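Local coordinates for protein 3-Hydroxyacyl-CoA dehydrogenase (Ralstonia eutropha H16, PDB 4PZC) that acts as an NAD-dependent (S)-3-hydroxybutyryl-CoA dehydrogenase, interconverting the 3-hydroxyacyl-CoA and its 3-oxoacyl-CoA counterpart, at residues 137-142 / 149-154; 90-95 / 117-122; 6-11 / 27-32. One frame throughout, in Å; residues are numbered along the deposited sequence.

The three contacts follow one another along the chain in the order 3, 2, 1, all within the NAD-binding domain. Contact 3 joins strands 5-9 and 28-32 in the first beta-alpha-beta unit, whereas contact 1 joins strands 136-141 and 150-155 of the same mixed sheet, beyond strands 85-88 and 113-117. Contact 2 links the loops that follow those two intervening strands. Centres lie about 13 Å (1 and 2), about 16 Å (1 and 3) and about 18 Å (2 and 3) apart. Contact 2 touches both others: Ala90 packs on Val9 and Gly10, and Thr118 lies beside Met139. Ser119 of contact 2, predicted to bind NAD and CoA, has its side chain about 4 Å from that of His140, predicted to be important for catalysis; contact 3 supplies the glycine-rich turn.

Contact 1. Residues 137-142 / 149-154; sequences IGMHFF and ALVELI
His140 and Glu152 run side by side from one face of an antiparallel hairpin, their ring and carboxylate planes 52° apart. With CG anti to the backbone N (chi1 179°), the imidazole of His140 is laid along the glutamate; as modelled, its CD2 is the ring atom nearest Glu152 OE1, at 3.0 Å. His140 is predicted to be important for activity, and its placement beside Glu152 resembles the His-Glu pair of related dehydrogenases, although here His140 NE2 stays 4.1 Å from Glu152 OE1. Glu152 OE2 is gripped by the backbone N atoms of Val188 and Val189, which hold that oxygen. The tight part is the ladder from Gly138-Ile154 to His140-Glu152, where four backbone bonds include Ile154 N to Gly138 O at 2.8 Å. On the other face, Val151 CG1 sits over the centre of the Phe141 ring, 4.0 Å from its centroid. Toward the turn the ladder gives way to side-chain packing: Phe142 CD2 meets Leu150 CD1 at 3.3 Å, while Ala149 is partly exposed and makes no contact across the hairpin. Leu150 also packs on Leu220 of the second subunit. Strands 113-117 and 177-182 flank the hairpin, and helix 161-173 packs against Ile137 and Leu153.

Contact 2. Residues 90-95 / 117-122; sequences ATENYD and NTSSIS
A bend at chi2 (-79°) brings the carboxylate of Glu92 up to Thr118, whose OG1, anti to its own backbone N (chi1 -176°), is presented to the acid. The two side chains cross at about a right angle. Thr118 OG1 donates to the syn lone pair of Glu92 OE1 over 2.7 Å. The second oxygen, OE2, is met on its syn side by Ser119 N at 3.3 Å, the donor lying 23° out of the carboxylate plane, so both oxygens are held by successive residues. The threonine hydroxyl has further work: OG1 accepts from Ser120 N, closing an ST turn, and from Ile121 N at 3.0 Å, completing an ST motif. Three bonds therefore converge on one oxygen and tie the turn to Glu92. These loops leave the C-terminal ends of parallel strands 85-88 and 113-117, the edge at which a Rossmann fold receives its dinucleotide; Glu92 binds NAD, and Ser119 is predicted to contact both NAD and CoA. Lys97 NZ bridges the loops, bonding to Thr91 O and Asn117 O. Farther out, the side chains of Ile121 and Glu92 run past each other in opposite directions, Ile121 CG1 3.5 Å from Glu92 OE1, and Ile121 CG2 comes to the edge of the Tyr94 ring, in the ring plane, 3.8 Å from Tyr94 CD1. Asn93 and Ser122 N-cap helices 94-107 and 123-127, respectively.

Contact 3. Residues 6-11 / 27-32; sequences VGIVGA and LNVVMV
Ile8 packs obliquely against two residues of the neighbouring parallel strand, reaching one with each of its branches. Its CG1 arm, anti to the carbonyl carbon (chi1 -63°), carries CD1 to within 3.6 Å of Val29 CG1, while the CG2 methyl leans on Met31 CG at 4.0 Å. Met31 bends at both chi2 and chi3 and brings SD beside Ala11 CB, at the start of the glycine-rich turn. Val6 shares this face, whereas Val9, Val30 and Val32 point to the other. Backbone bonds alternate between the strands, with Ile8 N to Val30 O and Val32 N to Ile8 O both at 2.8 Å; the last, Gly10 N to Val32 O, is 3.1 Å long. Gly10 has a positive phi of 106°, where a side chain would jam against the preceding carbonyl. It opens the GxGxxG motif, predicted to bind NAD, and Ala11 N bonds to Asp33 OD2 of the NAD site. The two strands, with helix 13-23 between them in the chain, make up the first beta-alpha-beta unit of the Rossmann fold: that helix packs on Ile8 and Met31, helix 94-107 on Val9 across the sheet, and strand 85-88 runs along the far side of strand 5-9.

Contact 1. Residues 137-142 / 149-154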
loop_
_atom_site.group_PDB
_atom_site.type_symbol
_atom_site.label_atom_id
_atom_site.label_comp_id
_atom_site.label_asym_id
_atom_site.label_seq_id
_atom_site.Cartn_x
_atom_site.Cartn_y
_atom_site.Cartn_z
ATOM N N ILE A 137 -2.540 13.809 -25.554
ATOM C CA ILE A 137 -2.841 12.852 -24.502
ATOM C C ILE A 137 -1.714 12.890 -23.470
ATOM O O ILE A 137 -0.639 13.385 -23.767
ATOM C CB ILE A 137 -2.973 11.443 -25.089
ATOM C CG1 ILE A 137 -3.793 10.550 -24.158
ATOM C CG2 ILE A 137 -1.598 10.833 -25.332
ATOM C CD1 ILE A 137 -3.965 9.130 -24.652
ATOM N N GLY A 138 -1.970 12.413 -22.253
ATOM C CA GLY A 138 -0.961 12.374 -21.186
ATOM C C GLY A 138 -0.486 10.961 -20.936
ATOM O O GLY A 138 -1.253 10.013 -21.078
ATOM N N MET A 139 0.784 10.810 -20.586
ATOM C CA MET A 139 1.304 9.526 -20.131
ATOM C C MET A 139 2.127 9.705 -18.863
ATOM O O MET A 139 2.711 10.756 -18.624
ATOM C CB MET A 139 2.146 8.885 -21.211
ATOM C CG MET A 139 1.440 8.887 -22.554
ATOM S SD MET A 139 2.521 8.466 -23.929
ATOM C CE MET A 139 2.775 6.702 -23.664
ATOM N N HIS A 140 2.138 8.679 -18.033
ATOM C CA HIS A 140 2.963 8.670 -16.853
ATOM C C HIS A 140 3.623 7.308 -16.853
ATOM O O HIS A 140 2.983 6.299 -16.545
ATOM C CB HIS A 140 2.117 8.929 -15.590
ATOM C CG HIS A 140 2.896 8.906 -14.303
ATOM N ND1 HIS A 140 3.982 9.719 -14.073
ATOM C CD2 HIS A 140 2.728 8.184 -13.171
ATOM C CE1 HIS A 140 4.470 9.478 -12.867
ATOM N NE2 HIS A 140 3.722 8.554 -12.297
ATOM N N PHE A 141 4.889 7.288 -17.264
ATOM C CA PHE A 141 5.742 6.102 -17.191
ATOM C C PHE A 141 6.372 6.004 -15.838
ATOM O O PHE A 141 6.402 6.998 -15.116
ATOM C CB PHE A 141 6.850 6.204 -18.203
ATOM C CG PHE A 141 6.389 5.999 -19.611
ATOM C CD1 PHE A 141 6.309 4.722 -20.135
ATOM C CD2 PHE A 141 6.041 7.080 -20.411
ATOM C CE1 PHE A 141 5.896 4.519 -21.438
ATOM C CE2 PHE A 141 5.628 6.883 -21.716
ATOM C CZ PHE A 141 5.559 5.601 -22.232
ATOM N N PHE A 142 6.894 4.830 -15.491
ATOM C CA PHE A 142 7.413 4.625 -14.125
ATOM C C PHE A 142 8.909 4.359 -13.963
ATOM O O PHE A 142 9.518 3.619 -14.716
ATOM C CB PHE A 142 6.576 3.608 -13.374
ATOM C CG PHE A 142 5.286 4.176 -12.877
ATOM C CD1 PHE A 142 5.230 4.797 -11.660
ATOM C CD2 PHE A 142 4.140 4.132 -13.649
ATOM C CE1 PHE A 142 4.039 5.323 -11.188
ATOM C CE2 PHE A 142 2.950 4.670 -13.192
ATOM C CZ PHE A 142 2.895 5.255 -11.951
ATOM N N ALA A 149 6.308 -2.286 -15.988
ATOM C CA ALA A 149 5.407 -2.688 -17.047
ATOM C C ALA A 149 4.076 -1.960 -16.973
ATOM O O ALA A 149 3.032 -2.592 -17.129
ATOM C CB ALA A 149 5.186 -4.198 -17.007
ATOM N N LEU A 150 4.093 -0.643 -16.772
ATOM C CA LEU A 150 2.844 0.124 -16.864
ATOM C C LEU A 150 2.969 1.623 -17.077
ATOM O O LEU A 150 4.003 2.258 -16.789
ATOM C CB LEU A 150 1.968 -0.117 -15.641
ATOM C CG LEU A 150 2.292 0.597 -14.313
ATOM C CD1 LEU A 150 3.785 0.917 -14.131
ATOM C CD2 LEU A 150 1.394 1.823 -14.137
ATOM N N VAL A 151 1.877 2.171 -17.588
ATOM C CA VAL A 151 1.759 3.584 -17.855
ATOM C C VAL A 151 0.345 4.037 -17.531
ATOM O O VAL A 151 -0.643 3.299 -17.785
ATOM C CB VAL A 151 1.971 3.888 -19.337
ATOM C CG1 VAL A 151 2.259 5.369 -19.531
ATOM C CG2 VAL A 151 3.096 3.042 -19.884
ATOM N N GLU A 152 0.249 5.248 -16.994
ATOM C CA GLU A 152 -1.035 5.847 -16.831
ATOM C C GLU A 152 -1.270 6.610 -18.108
ATOM O O GLU A 152 -0.418 7.373 -18.537
ATOM C CB GLU A 152 -1.090 6.757 -15.606
ATOM C CG GLU A 152 -0.714 6.052 -14.311
ATOM C CD GLU A 152 -0.945 6.898 -13.067
ATOM O OE1 GLU A 152 -0.251 7.924 -12.847
ATOM O OE2 GLU A 152 -1.823 6.506 -12.279
ATOM N N LEU A 153 -2.421 6.364 -18.728
ATOM C CA LEU A 153 -2.828 7.052 -19.938
ATOM C C LEU A 153 -3.850 8.019 -19.473
ATOM O O LEU A 153 -4.863 7.623 -18.927
ATOM C CB LEU A 153 -3.461 6.085 -20.924
ATOM C CG LEU A 153 -2.572 4.932 -21.400
ATOM C CD1 LEU A 153 -3.357 4.032 -22.358
ATOM C CD2 LEU A 153 -1.291 5.460 -22.049
ATOM N N ILE A 154 -3.574 9.297 -19.645
ATOM C CA ILE A 154 -4.393 10.293 -19.019
ATOM C C ILE A 154 -5.050 11.176 -20.064
ATOM O O ILE A 154 -4.391 11.893 -20.830
ATOM C CB ILE A 154 -3.613 11.144 -18.046
ATOM C CG1 ILE A 154 -2.787 10.257 -17.114
ATOM C CG2 ILE A 154 -4.589 12.010 -17.270
ATOM C CD1 ILE A 154 -1.278 10.350 -17.292
#

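Contact 2. Residues 90-95 / 117-122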
loop_
_atom_site.group_PDB
_atom_site.type_symbol
_atom_site.label_atom_id
_atom_site.label_comp_id
_atom_site.label_asym_id
_atom_site.label_seq_id
_atom_site.Cartn_x
_atom_site.Cartn_y
_atom_site.Cartn_z
ATOM N N ALA A 90 10.742 15.913 -21.043
ATOM C CA ALA A 90 11.943 16.695 -20.859
ATOM C C ALA A 90 11.883 17.575 -19.659
ATOM O O ALA A 90 12.930 17.824 -19.075
ATOM C CB ALA A 90 12.214 17.529 -22.083
ATOM N N THR A 91 10.699 18.084 -19.301
ATOM C CA THR A 91 10.575 18.783 -18.018
ATOM C C THR A 91 9.200 18.805 -17.354
ATOM O O THR A 91 8.166 18.657 -17.994
ATOM C CB THR A 91 11.086 20.236 -18.115
ATOM O OG1 THR A 91 11.716 20.615 -16.878
ATOM C CG2 THR A 91 9.953 21.207 -18.456
ATOM N N GLU A 92 9.244 19.022 -16.044
ATOM C CA GLU A 92 8.078 19.276 -15.207
ATOM C C GLU A 92 7.916 20.757 -14.802
ATOM O O GLU A 92 7.059 21.059 -13.979
ATOM C CB GLU A 92 8.143 18.399 -13.954
ATOM C CG GLU A 92 8.068 16.913 -14.275
ATOM C CD GLU A 92 6.648 16.421 -14.549
ATOM O OE1 GLU A 92 5.686 17.216 -14.680
ATOM O OE2 GLU A 92 6.497 15.199 -14.622
ATOM N N ASN A 93 8.725 21.667 -15.362
ATOM C CA ASN A 93 8.392 23.094 -15.322
ATOM C C ASN A 93 7.237 23.392 -16.272
ATOM O O ASN A 93 7.300 23.016 -17.445
ATOM C CB ASN A 93 9.573 23.996 -15.694
ATOM C CG ASN A 93 9.237 25.483 -15.530
ATOM O OD1 ASN A 93 8.583 26.094 -16.391
ATOM N ND2 ASN A 93 9.654 26.065 -14.411
ATOM N N TYR A 94 6.219 24.107 -15.783
ATOM C CA TYR A 94 5.032 24.339 -16.573
ATOM C C TYR A 94 5.281 25.303 -17.719
ATOM O O TYR A 94 5.007 25.006 -18.893
ATOM C CB TYR A 94 3.908 24.861 -15.694
ATOM C CG TYR A 94 2.622 25.077 -16.458
ATOM C CD1 TYR A 94 1.810 23.999 -16.823
ATOM C CD2 TYR A 94 2.237 26.355 -16.848
ATOM C CE1 TYR A 94 0.641 24.199 -17.535
ATOM C CE2 TYR A 94 1.073 26.567 -17.553
ATOM C CZ TYR A 94 0.276 25.496 -17.889
ATOM O OH TYR A 94 -0.872 25.744 -18.592
ATOM N N ASP A 95 5.800 26.470 -17.385
ATOM C CA ASP A 95 6.065 27.443 -18.417
ATOM C C ASP A 95 6.893 26.769 -19.490
ATOM O O ASP A 95 6.542 26.799 -20.680
ATOM C CB ASP A 95 6.762 28.664 -17.835
ATOM C CG ASP A 95 5.811 29.532 -17.016
ATOM O OD1 ASP A 95 4.612 29.558 -17.352
ATOM O OD2 ASP A 95 6.251 30.186 -16.044
ATOM N N ASN A 117 4.569 13.283 -20.933
ATOM C CA ASN A 117 4.770 12.519 -19.715
ATOM C C ASN A 117 4.856 13.472 -18.504
ATOM O O ASN A 117 5.539 14.493 -18.566
ATOM C CB ASN A 117 6.044 11.701 -19.847
ATOM C CG ASN A 117 6.366 10.931 -18.598
ATOM O OD1 ASN A 117 7.367 11.174 -17.939
ATOM N ND2 ASN A 117 5.506 10.020 -18.252
ATOM N N THR A 118 4.143 13.149 -17.425
ATOM C CA THR A 118 4.077 13.999 -16.217
ATOM C C THR A 118 3.429 13.221 -15.067
ATOM O O THR A 118 2.691 12.265 -15.306
ATOM C CB THR A 118 3.275 15.309 -16.465
ATOM O OG1 THR A 118 3.297 16.164 -15.301
ATOM C CG2 THR A 118 1.835 14.994 -16.845
ATOM N N SER A 119 3.736 13.618 -13.832
ATOM C CA SER A 119 3.084 13.077 -12.636
ATOM C C SER A 119 2.002 13.994 -12.106
ATOM O O SER A 119 1.035 13.533 -11.505
ATOM C CB SER A 119 4.102 12.874 -11.541
ATOM O OG SER A 119 5.234 13.639 -11.827
ATOM N N SER A 120 2.155 15.286 -12.350
ATOM C CA SER A 120 1.393 16.293 -11.635
ATOM C C SER A 120 0.614 17.255 -12.502
ATOM O O SER A 120 -0.396 17.780 -12.045
ATOM C CB SER A 120 2.345 17.104 -10.737
ATOM O OG SER A 120 3.489 17.561 -11.457
ATOM N N ILE A 121 1.056 17.492 -13.732
ATOM C CA ILE A 121 0.541 18.614 -14.521
ATOM C C ILE A 121 -0.782 18.298 -15.259
ATOM O O ILE A 121 -0.950 17.220 -15.864
ATOM C CB ILE A 121 1.593 19.119 -15.531
ATOM C CG1 ILE A 121 2.963 19.411 -14.854
ATOM C CG2 ILE A 121 1.081 20.365 -16.247
ATOM C CD1 ILE A 121 3.068 20.729 -14.099
ATOM N N SER A 122 -1.720 19.250 -15.219
ATOM C CA SER A 122 -3.030 19.050 -15.840
ATOM C C SER A 122 -2.941 18.850 -17.354
ATOM O O SER A 122 -2.695 19.796 -18.129
ATOM C CB SER A 122 -3.988 20.204 -15.549
ATOM O OG SER A 122 -5.245 19.943 -16.162
#

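Contact 3. Residues 6-11 / 27-32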
loop_
_atom_site.group_PDB
_atom_site.type_symbol
_atom_site.label_atom_id
_atom_site.label_comp_id
_atom_site.label_asym_id
_atom_site.label_seq_id
_atom_site.Cartn_x
_atom_site.Cartn_y
_atom_site.Cartn_z
ATOM N N VAL A 6 8.416 7.003 -33.381
ATOM C CA VAL A 6 8.056 7.774 -32.180
ATOM C C VAL A 6 9.044 8.894 -31.844
ATOM O O VAL A 6 10.209 8.639 -31.489
ATOM C CB VAL A 6 7.988 6.855 -30.943
ATOM C CG1 VAL A 6 7.937 7.654 -29.642
ATOM C CG2 VAL A 6 6.793 5.925 -31.054
ATOM N N GLY A 7 8.551 10.129 -31.917
ATOM C CA GLY A 7 9.275 11.282 -31.393
ATOM C C GLY A 7 9.437 11.219 -29.876
ATOM O O GLY A 7 8.540 10.758 -29.162
ATOM N N ILE A 8 10.603 11.651 -29.393
ATOM C CA ILE A 8 10.837 11.867 -27.966
ATOM C C ILE A 8 11.562 13.185 -27.768
ATOM O O ILE A 8 12.640 13.373 -28.329
ATOM C CB ILE A 8 11.708 10.764 -27.359
ATOM C CG1 ILE A 8 10.978 9.430 -27.465
ATOM C CG2 ILE A 8 12.038 11.084 -25.901
ATOM C CD1 ILE A 8 11.698 8.270 -26.814
ATOM N N VAL A 9 10.984 14.089 -26.983
ATOM C CA VAL A 9 11.731 15.264 -26.551
ATOM C C VAL A 9 12.232 15.005 -25.151
ATOM O O VAL A 9 11.446 14.714 -24.254
ATOM C CB VAL A 9 10.901 16.567 -26.583
ATOM C CG1 VAL A 9 11.670 17.713 -25.935
ATOM C CG2 VAL A 9 10.543 16.943 -28.013
ATOM N N GLY A 10 13.541 15.139 -24.967
ATOM C CA GLY A 10 14.174 14.863 -23.690
ATOM C C GLY A 10 14.927 13.556 -23.782
ATOM O O GLY A 10 14.363 12.524 -24.153
ATOM N N ALA A 11 16.212 13.612 -23.463
ATOM C CA ALA A 11 17.074 12.443 -23.475
ATOM C C ALA A 11 17.568 12.089 -22.071
ATOM O O ALA A 11 18.466 11.262 -21.935
ATOM C CB ALA A 11 18.252 12.694 -24.397
ATOM N N LEU A 27 11.013 -0.408 -32.657
ATOM C CA LEU A 27 10.337 0.826 -33.056
ATOM C C LEU A 27 11.317 1.969 -33.293
ATOM O O LEU A 27 12.298 2.112 -32.560
ATOM C CB LEU A 27 9.294 1.227 -32.016
ATOM C CG LEU A 27 7.951 0.492 -32.075
ATOM C CD1 LEU A 27 7.015 1.075 -31.022
ATOM C CD2 LEU A 27 7.329 0.574 -33.465
ATOM N N ASN A 28 11.026 2.782 -34.311
ATOM C CA ASN A 28 11.931 3.846 -34.745
ATOM C C ASN A 28 11.760 5.050 -33.865
ATOM O O ASN A 28 10.646 5.546 -33.720
ATOM C CB ASN A 28 11.643 4.243 -36.186
ATOM C CG ASN A 28 11.546 3.046 -37.101
ATOM O OD1 ASN A 28 10.487 2.786 -37.686
ATOM N ND2 ASN A 28 12.643 2.281 -37.200
ATOM N N VAL A 29 12.858 5.513 -33.276
ATOM C CA VAL A 29 12.804 6.604 -32.310
ATOM C C VAL A 29 13.649 7.792 -32.739
ATOM O O VAL A 29 14.861 7.666 -32.895
ATOM C CB VAL A 29 13.317 6.157 -30.923
ATOM C CG1 VAL A 29 13.272 7.319 -29.938
ATOM C CG2 VAL A 29 12.507 4.990 -30.391
ATOM N N VAL A 30 13.007 8.941 -32.912
ATOM C CA VAL A 30 13.712 10.219 -33.057
ATOM C C VAL A 30 13.818 10.871 -31.665
ATOM O O VAL A 30 12.808 11.334 -31.122
ATOM C CB VAL A 30 12.968 11.160 -34.045
ATOM C CG1 VAL A 30 13.624 12.533 -34.117
ATOM C CG2 VAL A 30 12.899 10.545 -35.433
ATOM N N MET A 31 15.019 10.901 -31.082
ATOM C CA MET A 31 15.179 11.388 -29.701
ATOM C C MET A 31 15.942 12.701 -29.628
ATOM O O MET A 31 17.166 12.710 -29.708
ATOM C CB MET A 31 15.888 10.348 -28.829
ATOM C CG MET A 31 15.720 10.600 -27.339
ATOM S SD MET A 31 17.204 10.360 -26.343
ATOM C CE MET A 31 17.471 8.606 -26.511
ATOM N N VAL A 32 15.215 13.797 -29.428
ATOM C CA VAL A 32 15.795 15.138 -29.477
ATOM C C VAL A 32 16.223 15.595 -28.077
ATOM O O VAL A 32 15.758 15.057 -27.088
ATOM C CB VAL A 32 14.800 16.140 -30.103
ATOM C CG1 VAL A 32 15.498 17.449 -30.455
ATOM C CG2 VAL A 32 14.158 15.553 -31.351
#